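Local coordinates for protein uncharacterized N-acetyltransferase D2E76_00625 (PDB 6YCA) that probably transfers acetyl groups from acetyl coenzyme A to amines, as a GCN5-related N-acetyltransferase of the Eis family that does not modify aminoglycosides, at residues Arg161-Ile175 against Arg263-Val275. Sequence-based numbering, arbitrary orientation.
Sequences RRRAAPLRPIDTGAI and RALVGHLLDLDLV. With ACO (acetyl coenzyme *a), chain M; SO4 (sulfate ion), chain I; SO4 (sulfate ion), chain L.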
loop_
_atom_site.group_PDB
_atom_site.type_symbol
_atom_site.label_atom_id
_atom_site.label_comp_id
_atom_site.label_asym_id
_atom_site.label_seq_id
_atom_site.Cartn_x
_atom_site.Cartn_y
_atom_site.Cartn_z
ATOM N N ARG A 161 13.552 -5.015 -17.646
ATOM C CA ARG A 161 14.238 -5.665 -18.764
ATOM C C ARG A 161 13.736 -5.194 -20.124
ATOM O O ARG A 161 14.521 -5.128 -21.076
ATOM C CB ARG A 161 14.137 -7.187 -18.653
ATOM C CG ARG A 161 15.031 -7.937 -19.628
ATOM C CD ARG A 161 14.754 -9.424 -19.584
ATOM N NE ARG A 161 13.436 -9.749 -20.123
ATOM C CZ ARG A 161 13.179 -9.960 -21.409
ATOM N NH1 ARG A 161 14.154 -9.888 -22.305
ATOM N NH2 ARG A 161 11.945 -10.252 -21.798
ATOM N N ARG A 162 12.438 -4.892 -20.247
ATOM C CA ARG A 162 11.903 -4.456 -21.536
ATOM C C ARG A 162 12.552 -3.161 -22.001
ATOM O O ARG A 162 12.671 -2.927 -23.208
ATOM C CB ARG A 162 10.379 -4.321 -21.474
ATOM C CG ARG A 162 9.866 -3.238 -20.533
ATOM C CD ARG A 162 8.350 -3.103 -20.617
ATOM N NE ARG A 162 7.688 -4.265 -20.022
ATOM C CZ ARG A 162 7.180 -5.284 -20.712
ATOM N NH1 ARG A 162 6.617 -6.302 -20.070
ATOM N NH2 ARG A 162 7.236 -5.290 -22.041
ATOM N N ARG A 163 12.959 -2.305 -21.068
ATOM C CA ARG A 163 13.616 -1.045 -21.382
ATOM C C ARG A 163 15.136 -1.153 -21.461
ATOM O O ARG A 163 15.803 -0.143 -21.719
ATOM C CB ARG A 163 13.246 0.008 -20.341
ATOM C CG ARG A 163 11.769 0.150 -20.082
ATOM C CD ARG A 163 11.553 1.040 -18.876
ATOM N NE ARG A 163 12.245 2.318 -19.021
ATOM C CZ ARG A 163 12.218 3.287 -18.115
ATOM N NH1 ARG A 163 11.531 3.126 -16.991
ATOM N NH2 ARG A 163 12.882 4.411 -18.331
ATOM N N ALA A 164 15.704 -2.333 -21.225
ATOM C CA ALA A 164 17.154 -2.484 -21.102
ATOM C C ALA A 164 17.768 -3.114 -22.354
ATOM O O ALA A 164 18.385 -4.173 -22.308
ATOM C CB ALA A 164 17.491 -3.280 -19.845
ATOM N N ALA A 165 17.615 -2.436 -23.484
ATOM C CA ALA A 165 18.330 -2.863 -24.679
ATOM C C ALA A 165 19.762 -2.330 -24.643
ATOM O O ALA A 165 19.987 -1.183 -24.247
ATOM C CB ALA A 165 17.628 -2.352 -25.931
ATOM N N PRO A 166 20.743 -3.134 -25.057
ATOM C CA PRO A 166 22.148 -2.723 -24.923
ATOM C C PRO A 166 22.492 -1.532 -25.806
ATOM O O PRO A 166 22.042 -1.430 -26.949
ATOM C CB PRO A 166 22.925 -3.968 -25.367
ATOM C CG PRO A 166 21.953 -5.096 -25.247
ATOM C CD PRO A 166 20.617 -4.507 -25.568
ATOM N N LEU A 167 23.303 -0.626 -25.252
ATOM C CA LEU A 167 23.770 0.531 -26.010
ATOM C C LEU A 167 24.686 0.107 -27.150
ATOM O O LEU A 167 24.552 0.583 -28.284
ATOM C CB LEU A 167 24.479 1.506 -25.072
ATOM C CG LEU A 167 24.975 2.820 -25.673
ATOM C CD1 LEU A 167 23.828 3.597 -26.299
ATOM C CD2 LEU A 167 25.663 3.646 -24.595
ATOM N N ARG A 168 25.634 -0.773 -26.858
ATOM C CA ARG A 168 26.491 -1.388 -27.848
ATOM C C ARG A 168 26.180 -2.874 -27.861
ATOM O O ARG A 168 25.721 -3.413 -26.851
ATOM C CB ARG A 168 27.964 -1.185 -27.477
ATOM C CG ARG A 168 28.355 0.273 -27.300
ATOM C CD ARG A 168 28.582 0.966 -28.629
ATOM N NE ARG A 168 28.984 2.359 -28.443
ATOM C CZ ARG A 168 28.158 3.395 -28.556
ATOM N NH1 ARG A 168 26.882 3.197 -28.860
ATOM N NH2 ARG A 168 28.605 4.630 -28.365
ATOM N N PRO A 169 26.402 -3.562 -28.978
ATOM C CA PRO A 169 26.099 -4.998 -29.019
ATOM C C PRO A 169 26.915 -5.763 -27.985
ATOM O O PRO A 169 28.100 -5.494 -27.774
ATOM C CB PRO A 169 26.473 -5.399 -30.451
ATOM C CG PRO A 169 27.433 -4.346 -30.898
ATOM C CD PRO A 169 26.968 -3.081 -30.248
ATOM N N ILE A 170 26.257 -6.714 -27.327
ATOM C CA ILE A 170 26.868 -7.526 -26.281
ATOM C C ILE A 170 26.915 -8.963 -26.767
ATOM O O ILE A 170 25.879 -9.537 -27.126
ATOM C CB ILE A 170 26.073 -7.442 -24.968
ATOM C CG1 ILE A 170 26.087 -6.023 -24.396
ATOM C CG2 ILE A 170 26.603 -8.451 -23.959
ATOM C CD1 ILE A 170 25.295 -5.893 -23.105
ATOM N N ASP A 171 28.109 -9.547 -26.776
ATOM C CA ASP A 171 28.244 -10.935 -27.177
ATOM C C ASP A 171 27.851 -11.845 -26.014
ATOM O O ASP A 171 27.884 -11.452 -24.846
ATOM C CB ASP A 171 29.690 -11.219 -27.585
ATOM C CG ASP A 171 29.862 -12.581 -28.233
ATOM O OD1 ASP A 171 28.849 -13.184 -28.651
ATOM O OD2 ASP A 171 31.018 -13.048 -28.319
ATOM N N THR A 172 27.572 -13.107 -26.346
ATOM C CA THR A 172 27.097 -14.064 -25.342
ATOM C C THR A 172 27.206 -15.495 -25.846
ATOM O O THR A 172 26.573 -16.381 -25.265
ATOM C CB THR A 172 25.617 -13.836 -24.999
ATOM O OG1 THR A 172 24.915 -13.384 -26.162
ATOM C CG2 THR A 172 25.423 -12.856 -23.837
ATOM N N GLY A 173 27.980 -15.746 -26.905
ATOM C CA GLY A 173 28.151 -17.101 -27.386
ATOM C C GLY A 173 28.903 -17.963 -26.400
ATOM O O GLY A 173 28.662 -19.170 -26.320
ATOM N N ALA A 174 29.811 -17.359 -25.629
ATOM C CA ALA A 174 30.569 -18.087 -24.619
ATOM C C ALA A 174 29.763 -18.367 -23.357
ATOM O O ALA A 174 30.295 -18.983 -22.426
ATOM C CB ALA A 174 31.850 -17.332 -24.261
ATOM N N ILE A 175 28.508 -17.923 -23.301
ATOM C CA ILE A 175 27.655 -18.200 -22.155
ATOM C C ILE A 175 27.220 -19.658 -22.200
ATOM O O ILE A 175 26.846 -20.182 -23.258
ATOM C CB ILE A 175 26.449 -17.244 -22.163
ATOM C CG1 ILE A 175 26.885 -15.837 -21.761
ATOM C CG2 ILE A 175 25.343 -17.738 -21.259
ATOM C CD1 ILE A 175 27.445 -15.755 -20.364
ATOM N N ARG A 263 29.992 -7.968 -19.187
ATOM C CA ARG A 263 28.974 -7.643 -20.182
ATOM C C ARG A 263 28.238 -8.889 -20.656
ATOM O O ARG A 263 27.013 -8.862 -20.824
ATOM C CB ARG A 263 29.589 -6.872 -21.350
ATOM C CG ARG A 263 30.079 -5.477 -20.981
ATOM C CD ARG A 263 30.567 -4.735 -22.206
ATOM N NE ARG A 263 31.740 -5.389 -22.775
ATOM C CZ ARG A 263 32.996 -5.021 -22.534
ATOM N NH1 ARG A 263 33.247 -3.990 -21.736
ATOM N NH2 ARG A 263 34.005 -5.678 -23.096
ATOM N N ALA A 264 28.961 -9.995 -20.861
ATOM C CA ALA A 264 28.307 -11.219 -21.313
ATOM C C ALA A 264 27.325 -11.733 -20.269
ATOM O O ALA A 264 26.195 -12.110 -20.603
ATOM C CB ALA A 264 29.352 -12.281 -21.642
ATOM N N LEU A 265 27.725 -11.727 -18.993
ATOM C CA LEU A 265 26.839 -12.207 -17.936
ATOM C C LEU A 265 25.635 -11.295 -17.753
ATOM O O LEU A 265 24.505 -11.776 -17.621
ATOM C CB LEU A 265 27.607 -12.369 -16.628
ATOM C CG LEU A 265 28.584 -13.540 -16.626
ATOM C CD1 LEU A 265 29.429 -13.519 -15.372
ATOM C CD2 LEU A 265 27.812 -14.837 -16.743
ATOM N N VAL A 266 25.856 -9.979 -17.724
ATOM C CA VAL A 266 24.737 -9.043 -17.632
ATOM C C VAL A 266 23.853 -9.139 -18.870
ATOM O O VAL A 266 22.618 -9.126 -18.773
ATOM C CB VAL A 266 25.258 -7.611 -17.411
ATOM C CG1 VAL A 266 24.134 -6.604 -17.584
ATOM C CG2 VAL A 266 25.875 -7.490 -16.031
ATOM N N GLY A 267 24.473 -9.247 -20.049
ATOM C CA GLY A 267 23.705 -9.400 -21.272
ATOM C C GLY A 267 22.847 -10.648 -21.290
ATOM O O GLY A 267 21.742 -10.634 -21.837
ATOM N N HIS A 268 23.328 -11.733 -20.679
ATOM C CA HIS A 268 22.512 -12.936 -20.572
ATOM C C HIS A 268 21.215 -12.647 -19.833
ATOM O O HIS A 268 20.140 -13.098 -20.246
ATOM C CB HIS A 268 23.282 -14.036 -19.840
ATOM C CG HIS A 268 22.415 -15.172 -19.395
ATOM N ND1 HIS A 268 22.079 -16.223 -20.223
ATOM C CD2 HIS A 268 21.784 -15.404 -18.219
ATOM C CE1 HIS A 268 21.295 -17.061 -19.569
ATOM N NE2 HIS A 268 21.097 -16.584 -18.353
ATOM N N LEU A 269 21.301 -11.888 -18.737
ATOM C CA LEU A 269 20.117 -11.532 -17.965
ATOM C C LEU A 269 19.188 -10.631 -18.768
ATOM O O LEU A 269 17.966 -10.818 -18.752
ATOM C CB LEU A 269 20.545 -10.854 -16.664
ATOM C CG LEU A 269 21.359 -11.727 -15.703
ATOM C CD1 LEU A 269 21.901 -10.908 -14.548
ATOM C CD2 LEU A 269 20.497 -12.868 -15.176
ATOM N N LEU A 270 19.745 -9.655 -19.488
ATOM C CA LEU A 270 18.902 -8.741 -20.246
ATOM C C LEU A 270 18.163 -9.438 -21.379
ATOM O O LEU A 270 17.114 -8.950 -21.807
ATOM C CB LEU A 270 19.741 -7.595 -20.812
ATOM C CG LEU A 270 20.546 -6.764 -19.810
ATOM C CD1 LEU A 270 21.351 -5.706 -20.538
ATOM C CD2 LEU A 270 19.633 -6.128 -18.773
ATOM N N ASP A 271 18.647 -10.594 -21.822
ATOM C CA ASP A 271 18.073 -11.309 -22.951
ATOM C C ASP A 271 17.250 -12.516 -22.516
ATOM O O ASP A 271 16.814 -13.299 -23.368
ATOM C CB ASP A 271 19.196 -11.765 -23.886
ATOM C CG ASP A 271 18.728 -11.976 -25.310
ATOM O OD1 ASP A 271 17.647 -11.467 -25.673
ATOM O OD2 ASP A 271 19.438 -12.669 -26.065
ATOM N N LEU A 272 17.024 -12.679 -21.214
ATOM C CA LEU A 272 16.280 -13.816 -20.691
ATOM C C LEU A 272 14.784 -13.622 -20.906
ATOM O O LEU A 272 14.195 -12.667 -20.390
ATOM C CB LEU A 272 16.564 -13.978 -19.202
ATOM C CG LEU A 272 17.198 -15.298 -18.790
ATOM C CD1 LEU A 272 18.167 -15.079 -17.638
ATOM C CD2 LEU A 272 16.125 -16.290 -18.421
ATOM N N ASP A 273 14.167 -14.543 -21.639
ATOM C CA ASP A 273 12.763 -14.412 -21.995
ATOM C C ASP A 273 11.887 -14.658 -20.772
ATOM O O ASP A 273 12.267 -15.382 -19.846
ATOM C CB ASP A 273 12.407 -15.432 -23.071
ATOM C CG ASP A 273 12.935 -15.047 -24.430
ATOM O OD1 ASP A 273 12.682 -13.901 -24.863
ATOM O OD2 ASP A 273 13.621 -15.882 -25.057
ATOM N N LEU A 274 10.707 -14.034 -20.782
ATOM C CA LEU A 274 9.708 -14.111 -19.716
ATOM C C LEU A 274 10.063 -13.321 -18.464
ATOM O O LEU A 274 9.231 -13.207 -17.558
ATOM C CB LEU A 274 9.387 -15.558 -19.324
ATOM C CG LEU A 274 8.373 -16.326 -20.158
ATOM C CD1 LEU A 274 8.141 -17.678 -19.531
ATOM C CD2 LEU A 274 7.077 -15.544 -20.262
ATOM N N VAL A 275 11.270 -12.777 -18.379
ATOM C CA VAL A 275 11.670 -12.023 -17.198
ATOM C C VAL A 275 11.311 -10.560 -17.408
ATOM O O VAL A 275 11.644 -9.968 -18.443
ATOM C CB VAL A 275 13.165 -12.204 -16.895
ATOM C CG1 VAL A 275 13.571 -11.329 -15.712
ATOM C CG2 VAL A 275 13.453 -13.658 -16.591
HETATM N N1A ACO M . 8.825 -11.863 -27.160
HETATM C C2A ACO M . 8.793 -11.201 -28.324
HETATM N N3A ACO M . 8.990 -11.697 -29.553
HETATM C C4A ACO M . 9.261 -13.023 -29.678
HETATM C C5A ACO M . 9.318 -13.818 -28.531
HETATM C C6A ACO M . 9.087 -13.191 -27.202
HETATM N N6A ACO M . 9.143 -13.941 -26.074
HETATM N N7A ACO M . 9.600 -15.077 -28.907
HETATM C C8A ACO M . 9.713 -15.070 -30.255
HETATM N N9A ACO M . 9.511 -13.828 -30.722
HETATM C C1B ACO M . 9.544 -13.444 -32.155
HETATM C C2B ACO M . 10.978 -13.363 -32.665
HETATM O O2B ACO M . 11.494 -12.040 -32.492
HETATM C C3B ACO M . 10.731 -13.643 -34.149
HETATM O O3B ACO M . 10.271 -12.448 -34.764
HETATM P P3B ACO M . 10.871 -12.013 -36.189
HETATM O O7A ACO M . 12.362 -11.832 -36.037
HETATM O O8A ACO M . 10.577 -13.111 -37.182
HETATM O O9A ACO M . 10.217 -10.718 -36.618
HETATM C C4B ACO M . 9.570 -14.633 -34.151
HETATM O O4B ACO M . 8.870 -14.441 -32.925
HETATM C C5B ACO M . 10.052 -16.069 -34.330
HETATM O O5B ACO M . 11.081 -16.290 -33.374
HETATM P P1A ACO M . 11.904 -17.658 -33.242
HETATM O O1A ACO M . 13.369 -17.395 -33.504
HETATM O O2A ACO M . 11.340 -18.689 -34.192
HETATM O O3A ACO M . 11.684 -18.129 -31.724
HETATM P P2A ACO M . 12.674 -18.562 -30.534
HETATM O O4A ACO M . 13.631 -19.639 -31.002
HETATM O O5A ACO M . 13.429 -17.336 -30.075
HETATM O O6A ACO M . 11.755 -19.103 -29.331
HETATM C CBP ACO M . 10.220 -18.799 -27.511
HETATM C CCP ACO M . 10.647 -18.323 -28.889
HETATM C CDP ACO M . 9.981 -20.301 -27.540
HETATM C CEP ACO M . 8.940 -18.086 -27.104
HETATM C CAP ACO M . 11.371 -18.475 -26.555
HETATM O OAP ACO M . 11.564 -17.055 -26.525
HETATM C C9P ACO M . 11.130 -18.966 -25.153
HETATM O O9P ACO M . 11.504 -20.077 -24.811
HETATM N N8P ACO M . 10.521 -18.111 -24.334
HETATM C C7P ACO M . 10.233 -18.404 -22.941
HETATM C C6P ACO M . 9.326 -19.610 -22.736
HETATM C C5P ACO M . 7.938 -19.395 -23.293
HETATM O O5P ACO M . 7.406 -18.300 -23.220
HETATM N N4P ACO M . 7.353 -20.443 -23.865
HETATM C C3P ACO M . 6.008 -20.333 -24.388
HETATM C C2P ACO M . 4.998 -21.021 -23.480
HETATM S S1P ACO M . 3.375 -20.889 -24.154
HETATM C C ACO M . 2.927 -22.504 -24.100
HETATM O O ACO M . 3.479 -23.260 -23.317
HETATM C CH3 ACO M . 1.852 -23.003 -25.019
HETATM S S SO4 I . 24.872 6.444 -29.365
HETATM O O1 SO4 I . 24.992 6.596 -30.813
HETATM O O2 SO4 I . 25.447 5.162 -28.971
HETATM O O3 SO4 I . 23.464 6.489 -28.976
HETATM O O4 SO4 I . 25.588 7.523 -28.690
HETATM S S SO4 L . 11.491 7.160 -16.146
HETATM O O1 SO4 L . 12.061 7.777 -17.345
HETATM O O2 SO4 L . 10.052 6.985 -16.327
HETATM O O3 SO4 L . 12.102 5.857 -15.904
HETATM O O4 SO4 L . 11.732 8.029 -14.996
#
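Arg161 reaches the carbonyls at the end of helix 259-270 by running CG opposite its own backbone N (chi1 -169°), staying extended at chi2 and bending at chi3 (68°), which swings the guanidinium over the chain that leaves the helix, Leu270-Val275. Helix 259-270 is part of the second GCN5-related acetyltransferase (GNAT) domain, and the loop between strands 149-160 and 176-177 wraps over it and its exit; the contact illustrates how one arginine can bring together backbone carbonyls at and just after a helix end. NE donates to Val275 O, a bond modelled too short to be taken at face value at this resolution, and NH1 donates to Leu270 O at 3.1 Å with that oxygen in the guanidinium plane. Leu272 O instead lies 3.0 Å above the plane, over the centre of the group and without a hydrogen bond to it, so carbonyls meet the cation at both edge and face and would probably favour its positive charge. Arg161 thus ties the last residue of the type II turn Leu272-Val275 to the loop. The turn also carries Asp273, whose OD2 accepts a hydrogen bond from OAP of an acetyl coenzyme A that is also hydrogen-bonded to Ser138 and Thr115 of the second subunit.

Farther along the loop the contact turns apolar. Ala164 CB packs on Leu270 CD2 at 3.7 Å, while Ile170 CG2, anti to its backbone N, rests over Arg263 O and Gly267 CA; without a side chain, Gly267 lets this methyl sit close to the helix. Thr172 CG2 lies 3.4 Å from Ala264 O, and an Asx turn, Gly173 N to Asp171 OD1, shapes the bend here. Ile175 then sets CD1 against Leu265 CD2 at 3.8 Å. Its CG2 comes within 3.7 Å of ND1 of His268, whose NE2 is bonded to Tyr233 OH.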